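Local coordinates for protein ribokinase (Thermotoga maritima, PDB 1VM7) that probably phosphorylates D-ribose at O-5, using ATP and magnesium, to give D-ribose 5-phosphate, at residues I165-P170 and Y186-E191; D32-P37 and F107-K112. All coordinates share one frame; numbering follows the deposited sequence.

Contact 1: I165-P170 and Y186-E191; sequences IVIFDP and YLTPNE
Strands 165-168 and 186-187 are parallel neighbours in the central nine-stranded sheet of the ribokinase (PfkB) fold, joined by a connection that contains neither helix nor strand. Their ladder is regular: Tyr-186 N donates to Val-166 O, Phe-168 N reaches Tyr-186 O at 2.9 Å in a nearly straight bond (171°), and Thr-188 N donates to Phe-168 O, each donor lying in the carbonyl plane. On the face carrying Ile-167 and Tyr-186, the tyrosine has CG anti to its carbonyl carbon, and Ile-165 CG2 meets the ring edge in plane, 3.9 Å from CE1. Ile-167 runs alongside, its CG1 4.0 Å from Tyr-186 CB. On the other face, Phe-168 and Leu-187 both hold CG anti to the backbone N (chi1 173° and -176°), which lays the two side chains side by side, with Leu-187 CD1 3.5 Å from Phe-168 CD2. Just past the strands, Pro-170 CG packs 3.6 Å from Pro-189 CB, and Asn-190, a probable ATP ligand, N-caps the next helix through OD1 to Glu-193 N. Asp-169 lies near Asp-258, the predicted proton acceptor, and its OD1 forms a salt bridge with Lys-226, which would probably stabilise its negative charge. Thr-188 OG1, bonded also to Asn-261 ND2, donates to Asp-169 OD1 at 3.0 Å from above the carboxylate plane.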
loop_
_atom_site.group_PDB
_atom_site.type_symbol
_atom_site.label_atom_id
_atom_site.label_comp_id
_atom_site.label_asym_id
_atom_site.label_seq_id
_atom_site.Cartn_x
_atom_site.Cartn_y
_atom_site.Cartn_z
ATOM N N ILE A 165 -1.551 37.289 3.198
ATOM C CA ILE A 165 -2.204 36.651 4.326
ATOM C C ILE A 165 -1.689 35.220 4.432
ATOM O O ILE A 165 -1.734 34.457 3.473
ATOM C CB ILE A 165 -3.742 36.729 4.196
ATOM C CG1 ILE A 165 -4.177 38.198 4.267
ATOM C CG2 ILE A 165 -4.423 35.917 5.276
ATOM C CD1 ILE A 165 -5.504 38.458 3.626
ATOM N N VAL A 166 -1.139 34.901 5.599
ATOM C CA VAL A 166 -0.554 33.606 5.883
ATOM C C VAL A 166 -1.482 32.868 6.855
ATOM O O VAL A 166 -1.728 33.341 7.980
ATOM C CB VAL A 166 0.869 33.731 6.482
ATOM C CG1 VAL A 166 1.493 32.344 6.747
ATOM C CG2 VAL A 166 1.762 34.543 5.570
ATOM N N ILE A 167 -2.000 31.732 6.363
ATOM C CA ILE A 167 -2.877 30.826 7.083
ATOM C C ILE A 167 -2.106 29.526 7.303
ATOM O O ILE A 167 -1.690 28.893 6.338
ATOM C CB ILE A 167 -4.142 30.506 6.268
ATOM C CG1 ILE A 167 -4.924 31.799 5.982
ATOM C CG2 ILE A 167 -4.984 29.481 7.013
ATOM C CD1 ILE A 167 -5.957 31.734 4.850
ATOM N N PHE A 168 -1.906 29.153 8.574
ATOM C CA PHE A 168 -1.155 27.944 8.943
ATOM C C PHE A 168 -2.045 26.972 9.738
ATOM O O PHE A 168 -2.552 27.289 10.800
ATOM C CB PHE A 168 0.097 28.318 9.731
ATOM C CG PHE A 168 0.843 27.144 10.288
ATOM C CD1 PHE A 168 1.276 26.130 9.473
ATOM C CD2 PHE A 168 1.118 27.062 11.655
ATOM C CE1 PHE A 168 1.961 25.058 9.991
ATOM C CE2 PHE A 168 1.808 26.001 12.174
ATOM C CZ PHE A 168 2.229 24.990 11.353
ATOM N N ASP A 169 -2.260 25.802 9.152
ATOM C CA ASP A 169 -3.008 24.728 9.762
ATOM C C ASP A 169 -1.978 23.817 10.445
ATOM O O ASP A 169 -1.177 23.122 9.789
ATOM C CB ASP A 169 -3.775 24.002 8.671
ATOM C CG ASP A 169 -4.857 23.086 9.192
ATOM O OD1 ASP A 169 -5.293 23.281 10.362
ATOM O OD2 ASP A 169 -5.287 22.196 8.380
ATOM N N PRO A 170 -1.945 23.842 11.779
ATOM C CA PRO A 170 -0.863 23.156 12.476
ATOM C C PRO A 170 -1.148 21.644 12.561
ATOM O O PRO A 170 -1.285 21.085 13.635
ATOM C CB PRO A 170 -0.857 23.845 13.842
ATOM C CG PRO A 170 -2.344 24.172 14.073
ATOM C CD PRO A 170 -2.892 24.488 12.716
ATOM N N TYR A 186 -3.386 33.832 10.318
ATOM C CA TYR A 186 -4.352 32.875 10.858
ATOM C C TYR A 186 -3.653 31.596 11.284
ATOM O O TYR A 186 -2.853 31.016 10.522
ATOM C CB TYR A 186 -5.458 32.539 9.832
ATOM C CG TYR A 186 -6.362 33.699 9.539
ATOM C CD1 TYR A 186 -6.055 34.602 8.536
ATOM C CD2 TYR A 186 -7.506 33.923 10.294
ATOM C CE1 TYR A 186 -6.857 35.675 8.274
ATOM C CE2 TYR A 186 -8.311 35.018 10.048
ATOM C CZ TYR A 186 -7.986 35.887 9.024
ATOM O OH TYR A 186 -8.776 36.992 8.756
ATOM N N LEU A 187 -3.944 31.171 12.515
ATOM C CA LEU A 187 -3.572 29.845 12.992
ATOM C C LEU A 187 -4.870 29.079 13.198
ATOM O O LEU A 187 -5.776 29.564 13.866
ATOM C CB LEU A 187 -2.805 29.947 14.317
ATOM C CG LEU A 187 -2.253 28.639 14.898
ATOM C CD1 LEU A 187 -1.085 28.174 14.090
ATOM C CD2 LEU A 187 -1.863 28.795 16.354
ATOM N N THR A 188 -4.968 27.883 12.636
ATOM C CA THR A 188 -6.269 27.186 12.572
ATOM C C THR A 188 -6.194 25.786 13.180
ATOM O O THR A 188 -6.375 24.808 12.490
ATOM C CB THR A 188 -6.780 27.083 11.108
ATOM O OG1 THR A 188 -5.925 26.214 10.349
ATOM C CG2 THR A 188 -6.811 28.463 10.435
ATOM N N PRO A 189 -5.897 25.681 14.478
ATOM C CA PRO A 189 -5.804 24.356 15.065
ATOM C C PRO A 189 -7.184 23.783 15.325
ATOM O O PRO A 189 -8.106 24.536 15.553
ATOM C CB PRO A 189 -5.104 24.628 16.407
ATOM C CG PRO A 189 -5.620 25.978 16.771
ATOM C CD PRO A 189 -5.689 26.738 15.485
ATOM N N ASN A 190 -7.318 22.465 15.276
ATOM C CA ASN A 190 -8.490 21.812 15.843
ATOM C C ASN A 190 -8.253 21.641 17.340
ATOM O O ASN A 190 -7.242 22.101 17.870
ATOM C CB ASN A 190 -8.782 20.470 15.150
ATOM C CG ASN A 190 -7.721 19.397 15.411
ATOM O OD1 ASN A 190 -7.045 19.390 16.445
ATOM N ND2 ASN A 190 -7.579 18.470 14.451
ATOM N N GLU A 191 -9.181 20.985 18.033
ATOM C CA GLU A 191 -9.150 20.972 19.488
ATOM C C GLU A 191 -7.984 20.156 20.051
ATOM O O GLU A 191 -7.322 20.569 21.008
ATOM C CB GLU A 191 -10.476 20.477 20.042
ATOM C CG GLU A 191 -10.537 20.577 21.552
ATOM C CD GLU A 191 -11.940 20.691 22.077
ATOM O OE1 GLU A 191 -12.895 20.380 21.325
ATOM O OE2 GLU A 191 -12.069 21.113 23.239
#

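Contact 2: D32-P37 and F107-K112; sequences DHFTKP and FIEVDK
Glu-109 leaves the end of strand 105-110 with CB directed at the loop 32-37, and its chain is fully extended, CG anti to the backbone N (chi1 179°). CG passes 4.1 Å from Phe-34 CD1, and CD lies beside the same ring atom. At the tip OE2 takes two bonds, from Thr-35 N (2.7 Å, nearly straight at 171°) and from Thr-35 OG1 (also 2.7 Å), both arriving from above the carboxylate plane. OE1 forms a salt bridge with Arg-117 of strand 116-121, while Gln-41 NE2 also bonds Thr-35 OG1, so both carboxylate oxygens are held and the rotation of the group is fixed. An alanine in place of Glu-109 would probably loosen the loop, because the acceptor for both Thr-35 donors and the partner of Arg-117 would go together. Phe-34 has its ring edge at Glu-109 O, 3.5 Å from CE1, while the Asp-111 carboxylate lies over one face, tilted 33° to the ring. A water links Phe-34 N to Asp-111 OD2, and Asp-111 OD1 turns to Thr-113 OG1. Farther along, Lys-112 N donates to Asp-32 O at 3.2 Å from above the carbonyl plane, and His-33 ND1 meets the anti lone pair of Asp-32 OD2. With Phe-34 packing on Pro-37 of the second subunit, the arrangement belongs to the lid sheet at the dimer interface, consistent with the beta-clasp of other ribokinases.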
loop_
_atom_site.group_PDB
_atom_site.type_symbol
_atom_site.label_atom_id
_atom_site.label_comp_id
_atom_site.label_asym_id
_atom_site.label_seq_id
_atom_site.Cartn_x
_atom_site.Cartn_y
_atom_site.Cartn_z
ATOM N N ASP A 32 -10.691 -8.173 7.541
ATOM C CA ASP A 32 -11.582 -8.692 8.575
ATOM C C ASP A 32 -11.122 -8.232 9.966
ATOM O O ASP A 32 -11.880 -7.691 10.765
ATOM C CB ASP A 32 -11.612 -10.211 8.516
ATOM C CG ASP A 32 -12.406 -10.816 9.631
ATOM O OD1 ASP A 32 -13.653 -10.763 9.578
ATOM O OD2 ASP A 32 -11.768 -11.324 10.581
ATOM N N HIS A 33 -9.849 -8.431 10.229
ATOM C CA HIS A 33 -9.290 -8.142 11.533
ATOM C C HIS A 33 -7.930 -7.538 11.267
ATOM O O HIS A 33 -7.382 -7.676 10.148
ATOM C CB HIS A 33 -9.199 -9.443 12.367
ATOM C CG HIS A 33 -8.491 -10.558 11.657
ATOM N ND1 HIS A 33 -9.151 -11.490 10.886
ATOM C CD2 HIS A 33 -7.173 -10.848 11.556
ATOM C CE1 HIS A 33 -8.270 -12.316 10.347
ATOM N NE2 HIS A 33 -7.059 -11.950 10.744
ATOM N N PHE A 34 -7.395 -6.833 12.249
ATOM C CA PHE A 34 -6.064 -6.296 12.089
ATOM C C PHE A 34 -5.098 -7.458 11.900
ATOM O O PHE A 34 -5.069 -8.401 12.701
ATOM C CB PHE A 34 -5.658 -5.426 13.282
ATOM C CG PHE A 34 -6.278 -4.045 13.264
ATOM C CD1 PHE A 34 -6.001 -3.166 12.239
ATOM C CD2 PHE A 34 -7.138 -3.636 14.285
ATOM C CE1 PHE A 34 -6.568 -1.905 12.210
ATOM C CE2 PHE A 34 -7.689 -2.382 14.272
ATOM C CZ PHE A 34 -7.407 -1.512 13.224
ATOM N N THR A 35 -4.278 -7.365 10.865
ATOM C CA THR A 35 -3.290 -8.387 10.591
ATOM C C THR A 35 -2.290 -8.489 11.753
ATOM O O THR A 35 -1.725 -7.496 12.212
ATOM C CB THR A 35 -2.568 -8.160 9.257
ATOM O OG1 THR A 35 -3.518 -7.799 8.249
ATOM C CG2 THR A 35 -1.803 -9.437 8.800
ATOM N N LYS A 36 -2.115 -9.707 12.254
ATOM C CA LYS A 36 -1.224 -9.960 13.348
ATOM C C LYS A 36 0.228 -10.110 12.840
ATOM O O LYS A 36 0.445 -10.448 11.680
ATOM C CB LYS A 36 -1.659 -11.259 14.037
ATOM C CG LYS A 36 -3.091 -11.257 14.582
ATOM C CD LYS A 36 -3.459 -12.578 15.213
ATOM C CE LYS A 36 -3.712 -13.633 14.134
ATOM N NZ LYS A 36 -4.790 -13.278 13.106
ATOM N N PRO A 37 1.234 -9.861 13.701
ATOM C CA PRO A 37 2.604 -10.195 13.309
ATOM C C PRO A 37 2.715 -11.650 12.822
ATOM O O PRO A 37 2.165 -12.559 13.446
ATOM C CB PRO A 37 3.381 -9.988 14.601
ATOM C CG PRO A 37 2.571 -8.837 15.287
ATOM C CD PRO A 37 1.172 -9.268 15.049
ATOM N N PHE A 107 -0.808 3.997 3.902
ATOM C CA PHE A 107 -1.377 2.650 3.839
ATOM C C PHE A 107 -2.248 2.454 5.062
ATOM O O PHE A 107 -1.738 2.363 6.191
ATOM C CB PHE A 107 -0.279 1.617 3.833
ATOM C CG PHE A 107 0.648 1.758 2.682
ATOM C CD1 PHE A 107 1.763 2.584 2.770
ATOM C CD2 PHE A 107 0.407 1.096 1.499
ATOM C CE1 PHE A 107 2.626 2.706 1.702
ATOM C CE2 PHE A 107 1.300 1.210 0.429
ATOM C CZ PHE A 107 2.393 2.013 0.533
ATOM N N ILE A 108 -3.553 2.408 4.822
ATOM C CA ILE A 108 -4.542 2.486 5.873
ATOM C C ILE A 108 -5.224 1.132 5.959
ATOM O O ILE A 108 -5.929 0.715 5.043
ATOM C CB ILE A 108 -5.600 3.596 5.603
ATOM C CG1 ILE A 108 -4.938 4.958 5.369
ATOM C CG2 ILE A 108 -6.639 3.650 6.771
ATOM C CD1 ILE A 108 -5.817 5.986 4.683
ATOM N N GLU A 109 -4.996 0.427 7.058
ATOM C CA GLU A 109 -5.630 -0.885 7.276
ATOM C C GLU A 109 -6.839 -0.665 8.138
ATOM O O GLU A 109 -6.696 -0.152 9.218
ATOM C CB GLU A 109 -4.639 -1.853 7.926
ATOM C CG GLU A 109 -5.187 -3.246 8.218
ATOM C CD GLU A 109 -4.125 -4.229 8.763
ATOM O OE1 GLU A 109 -2.933 -3.857 8.924
ATOM O OE2 GLU A 109 -4.497 -5.392 9.011
ATOM N N VAL A 110 -8.033 -1.014 7.626
ATOM C CA VAL A 110 -9.298 -0.830 8.308
ATOM C C VAL A 110 -9.970 -2.184 8.544
ATOM O O VAL A 110 -10.230 -2.926 7.598
ATOM C CB VAL A 110 -10.318 0.038 7.484
ATOM C CG1 VAL A 110 -11.395 0.529 8.381
ATOM C CG2 VAL A 110 -9.675 1.221 6.876
ATOM N N ASP A 111 -10.251 -2.513 9.802
ATOM C CA ASP A 111 -10.899 -3.799 10.100
ATOM C C ASP A 111 -12.424 -3.709 9.953
ATOM O O ASP A 111 -12.959 -2.693 9.522
ATOM C CB ASP A 111 -10.410 -4.422 11.428
ATOM C CG ASP A 111 -11.017 -3.781 12.687
ATOM O OD1 ASP A 111 -11.839 -2.862 12.586
ATOM O OD2 ASP A 111 -10.672 -4.245 13.798
ATOM N N LYS A 112 -13.132 -4.783 10.258
ATOM C CA LYS A 112 -14.597 -4.806 10.030
ATOM C C LYS A 112 -15.381 -3.867 10.954
ATOM O O LYS A 112 -16.576 -3.588 10.710
ATOM C CB LYS A 112 -15.144 -6.225 10.182
ATOM C CG LYS A 112 -14.952 -6.853 11.553
ATOM C CD LYS A 112 -15.668 -8.217 11.665
ATOM C CE LYS A 112 -15.471 -8.857 13.050
ATOM N NZ LYS A 112 -16.593 -9.794 13.461
HETATM O O HOH W 1 -9.226 -6.511 14.302
#

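From the N terminus, the chain builds strand 17-20 of the central sheet and then lid strand 24-30, the start of which holds predicted substrate-binding residues. Contact 2 opens at 32-37 and closes at 107-112, spanning lid strand 40-51 and the excursion into the main domain with helices 53-65 and 79-90 and strands 69-75 and 93-98; it ties the loop after strand 24-30 to the end of lid strand 105-110. Contact 1 follows in series, so the two loops neither nest nor cross. Fifteen residues, none in helix or strand, separate its segments, which carry adjacent strands of the central sheet. With nearest atoms about 16 Å apart, the contacts lie in separate regions, the dimer-forming lid and the central sheet beside the predicted ATP site.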